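Local coordinates for protein TYPE-2 restriction enzyme ngomiv (Neisseria gonorrhoeae, PDB 4ABT) that recognises the double-stranded DNA sequence 5'-GCCGGC-3' and cuts it after the first G, working as a magnesium-dependent homotetrameric type IIF restriction endonuclease, at the interface of chains A and B. Coordinates in Å, arbitrary orientation; residue numbers count along the deposited sequence, not the author numbering. Chains: chain A/B, TYPE-2 restriction enzyme ngomiv.

The interface of chains A and B. Residues chain A 193-194, 196-197, 200; chain B 193-194, 196, 199.
B:Gln196 lies against A:Ser200 and A:Asn197 where two subunits of the homotetrameric restriction endonuclease NgoMIV meet across a two-fold axis, each contributing the 3-10 turn 194-196 and the start of helix 197-208. Van der Waals packing carries this patch; no nitrogen or oxygen of one chain comes within hydrogen-bonding reach of the other.

The aliphatic part of B:Gln196 does the touching. Its CB sits 3.2 Å from the hydroxyl OG of A:Ser200, and its CG packs 3.6 Å from CB of A:Asn197. CG is anti to the carbonyl carbon (chi1 -45°) and the chain bends at chi2, which sets the methylene pair across the first turn of the A helix, between A:Asn197 and A:Ser200. Within B, the amide oxygen OE1 of B:Gln196 accepts a hydrogen bond from the guanidinium NE of B:Arg199 at 2.8 Å, close to both the amide and guanidinium planes. This bent bond (139° at H) would help hold the amide end while the methylenes face A. The A:Ser200 hydroxyl makes a weak bond back to the carbonyl O of A:Asn197, one helical turn earlier.

A second packing group sets the side chain of A:Asn197 obliquely across that of B:Asp193. Its amide ND2 is 3.3 Å from CB of B:Asp193, a contact with carbon; the amide and carboxylate planes are turned 65° apart. Closer to its backbone, CB of A:Asn197 rests 3.5 Å from the backbone O of B:Asp193.

Oppositely charged side chains run alongside each other without pairing. A:Asp193 and B:Arg194 point the same way, and the carboxylate OD2 meets the CB methylene of the arginine at 3.5 Å. The extended arginine chain carries its guanidinium past the acid, leaving NE 5.6 Å from that OD2, so any attraction would act at longer range. The twin pair, A:Arg194 with B:Asp193, repeats this across the axis. The OD2 atoms of A:Asp193 and B:Asp193 are 6.6 Å apart, a like-charge approach that the neighbouring arginines may offset.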
ATOM      1  N   ASP A 193      17.355  11.471   0.436  1.00 13.55           N
ATOM      2  CA  ASP A 193      17.215  10.416  -0.541  1.00 14.32           C
ATOM      3  C   ASP A 193      17.532   9.062   0.056  1.00 14.99           C
ATOM      4  O   ASP A 193      16.775   8.115  -0.119  1.00 15.22           O
ATOM      5  CB  ASP A 193      18.094  10.638  -1.775  1.00 14.30           C
ATOM      6  CG  ASP A 193      19.612  10.717  -1.459  1.00 15.12           C
ATOM      7  OD1 ASP A 193      20.009  11.384  -0.443  1.00 15.99           O
ATOM      8  OD2 ASP A 193      20.397  10.121  -2.273  1.00 12.49           O
ATOM      9  N   ARG A 194      18.653   8.987   0.759  1.00 14.93           N
ATOM     10  CA  ARG A 194      19.075   7.718   1.348  1.00 15.33           C
ATOM     11  C   ARG A 194      18.323   7.392   2.652  1.00 15.13           C
ATOM     12  O   ARG A 194      18.409   6.271   3.134  1.00 16.60           O
ATOM     13  CB  ARG A 194      20.615   7.659   1.521  1.00 14.90           C
ATOM     14  CG  ARG A 194      21.223   8.800   2.341  1.00 11.41           C
ATOM     15  CD  ARG A 194      22.722   8.572   2.552  1.00 13.77           C
ATOM     16  NE  ARG A 194      23.368   9.694   3.263  1.00 14.68           N
ATOM     17  CZ  ARG A 194      23.408   9.850   4.590  1.00 13.73           C
ATOM     18  NH1 ARG A 194      22.873   8.953   5.387  1.00 14.14           N
ATOM     19  NH2 ARG A 194      24.001  10.908   5.116  1.00 14.83           N
ATOM     20  N   GLN A 196      15.150   7.027   2.516  1.00 12.85           N
ATOM     21  CA  GLN A 196      13.951   6.323   2.059  1.00 13.24           C
ATOM     22  C   GLN A 196      14.088   4.818   2.010  1.00 12.96           C
ATOM     23  O   GLN A 196      13.095   4.133   2.021  1.00 12.87           O
ATOM     24  CB  GLN A 196      13.433   6.905   0.741  1.00 13.04           C
ATOM     25  CG  GLN A 196      13.412   8.446   0.758  1.00 12.83           C
ATOM     26  CD  GLN A 196      12.631   9.006   1.941  1.00 13.71           C
ATOM     27  OE1 GLN A 196      11.708   8.376   2.403  1.00 14.76           O
ATOM     28  NE2 GLN A 196      12.981  10.226   2.401  1.00 11.50           N
ATOM     29  N   ASN A 197      15.299   4.275   2.050  1.00 13.35           N
ATOM     30  CA  ASN A 197      15.361   2.806   2.120  1.00 13.65           C
ATOM     31  C   ASN A 197      14.793   2.188   3.414  1.00 13.69           C
ATOM     32  O   ASN A 197      14.456   1.014   3.443  1.00 14.50           O
ATOM     33  CB  ASN A 197      16.762   2.230   1.787  1.00 14.81           C
ATOM     34  CG  ASN A 197      17.789   2.447   2.900  1.00 13.05           C
ATOM     35  OD1 ASN A 197      17.613   3.304   3.744  1.00 13.23           O
ATOM     36  ND2 ASN A 197      18.869   1.656   2.886  1.00 12.96           N
ATOM     37  N   SER A 200      11.066   1.667   2.206  1.00 15.76           N
ATOM     38  CA  SER A 200      10.813   0.506   1.313  1.00 18.20           C
ATOM     39  C   SER A 200      10.909  -0.797   2.079  1.00 18.27           C
ATOM     40  O   SER A 200      10.163  -1.704   1.834  1.00 18.20           O
ATOM     41  CB  SER A 200      11.767   0.450   0.088  1.00 17.99           C
ATOM     42  OG  SER A 200      13.083   0.959   0.371  1.00 20.98           O
TER
ATOM     43  N   ASP B 193      20.677   1.727  -1.565  1.00 13.55           N
ATOM     44  CA  ASP B 193      19.966   2.487  -0.562  1.00 14.32           C
ATOM     45  C   ASP B 193      19.344   3.735  -1.150  1.00 14.99           C
ATOM     46  O   ASP B 193      18.174   4.013  -0.919  1.00 15.22           O
ATOM     47  CB  ASP B 193      20.857   2.879   0.619  1.00 14.30           C
ATOM     48  CG  ASP B 193      22.080   3.751   0.222  1.00 15.12           C
ATOM     49  OD1 ASP B 193      22.750   3.454  -0.826  1.00 15.99           O
ATOM     50  OD2 ASP B 193      22.368   4.720   1.004  1.00 12.49           O
ATOM     51  N   ARG B 194      20.140   4.475  -1.910  1.00 14.93           N
ATOM     52  CA  ARG B 194      19.653   5.722  -2.497  1.00 15.33           C
ATOM     53  C   ARG B 194      18.794   5.488  -3.754  1.00 15.13           C
ATOM     54  O   ARG B 194      18.142   6.413  -4.219  1.00 16.60           O
ATOM     55  CB  ARG B 194      20.815   6.718  -2.751  1.00 14.90           C
ATOM     56  CG  ARG B 194      21.954   6.183  -3.622  1.00 11.41           C
ATOM     57  CD  ARG B 194      22.976   7.286  -3.908  1.00 13.77           C
ATOM     58  NE  ARG B 194      24.140   6.792  -4.673  1.00 14.68           N
ATOM     59  CZ  ARG B 194      24.197   6.671  -6.003  1.00 13.73           C
ATOM     60  NH1 ARG B 194      23.180   7.029  -6.754  1.00 14.14           N
ATOM     61  NH2 ARG B 194      25.289   6.197  -6.578  1.00 14.83           N
ATOM     62  N   GLN B 196      16.088   3.813  -3.443  1.00 12.85           N
ATOM     63  CA  GLN B 196      14.737   3.633  -2.911  1.00 13.24           C
ATOM     64  C   GLN B 196      13.916   4.900  -2.841  1.00 12.96           C
ATOM     65  O   GLN B 196      12.713   4.823  -2.787  1.00 12.87           O
ATOM     66  CB  GLN B 196      14.762   2.879  -1.578  1.00 13.04           C
ATOM     67  CG  GLN B 196      15.697   1.656  -1.622  1.00 12.83           C
ATOM     68  CD  GLN B 196      15.370   0.711  -2.772  1.00 13.71           C
ATOM     69  OE1 GLN B 196      14.232   0.626  -3.172  1.00 14.76           O
ATOM     70  NE2 GLN B 196      16.375  -0.039  -3.272  1.00 11.50           N
ATOM     71  N   ARG B 199      11.097   4.829  -5.231  1.00 14.00           N
ATOM     72  CA  ARG B 199       9.957   4.022  -4.749  1.00 15.13           C
ATOM     73  C   ARG B 199       9.034   4.801  -3.813  1.00 15.50           C
ATOM     74  O   ARG B 199       7.820   4.730  -3.960  1.00 15.67           O
ATOM     75  CB  ARG B 199      10.416   2.752  -3.968  1.00 14.77           C
ATOM     76  CG  ARG B 199      10.961   1.641  -4.846  1.00 18.51           C
ATOM     77  CD  ARG B 199      11.200   0.290  -4.101  1.00 18.00           C
ATOM     78  NE  ARG B 199      12.246  -0.515  -4.765  1.00 20.66           N
ATOM     79  CZ  ARG B 199      11.999  -1.449  -5.674  1.00 22.00           C
ATOM     80  NH1 ARG B 199      10.751  -1.701  -6.023  1.00 20.20           N
ATOM     81  NH2 ARG B 199      12.982  -2.154  -6.213  1.00 21.74           N
TER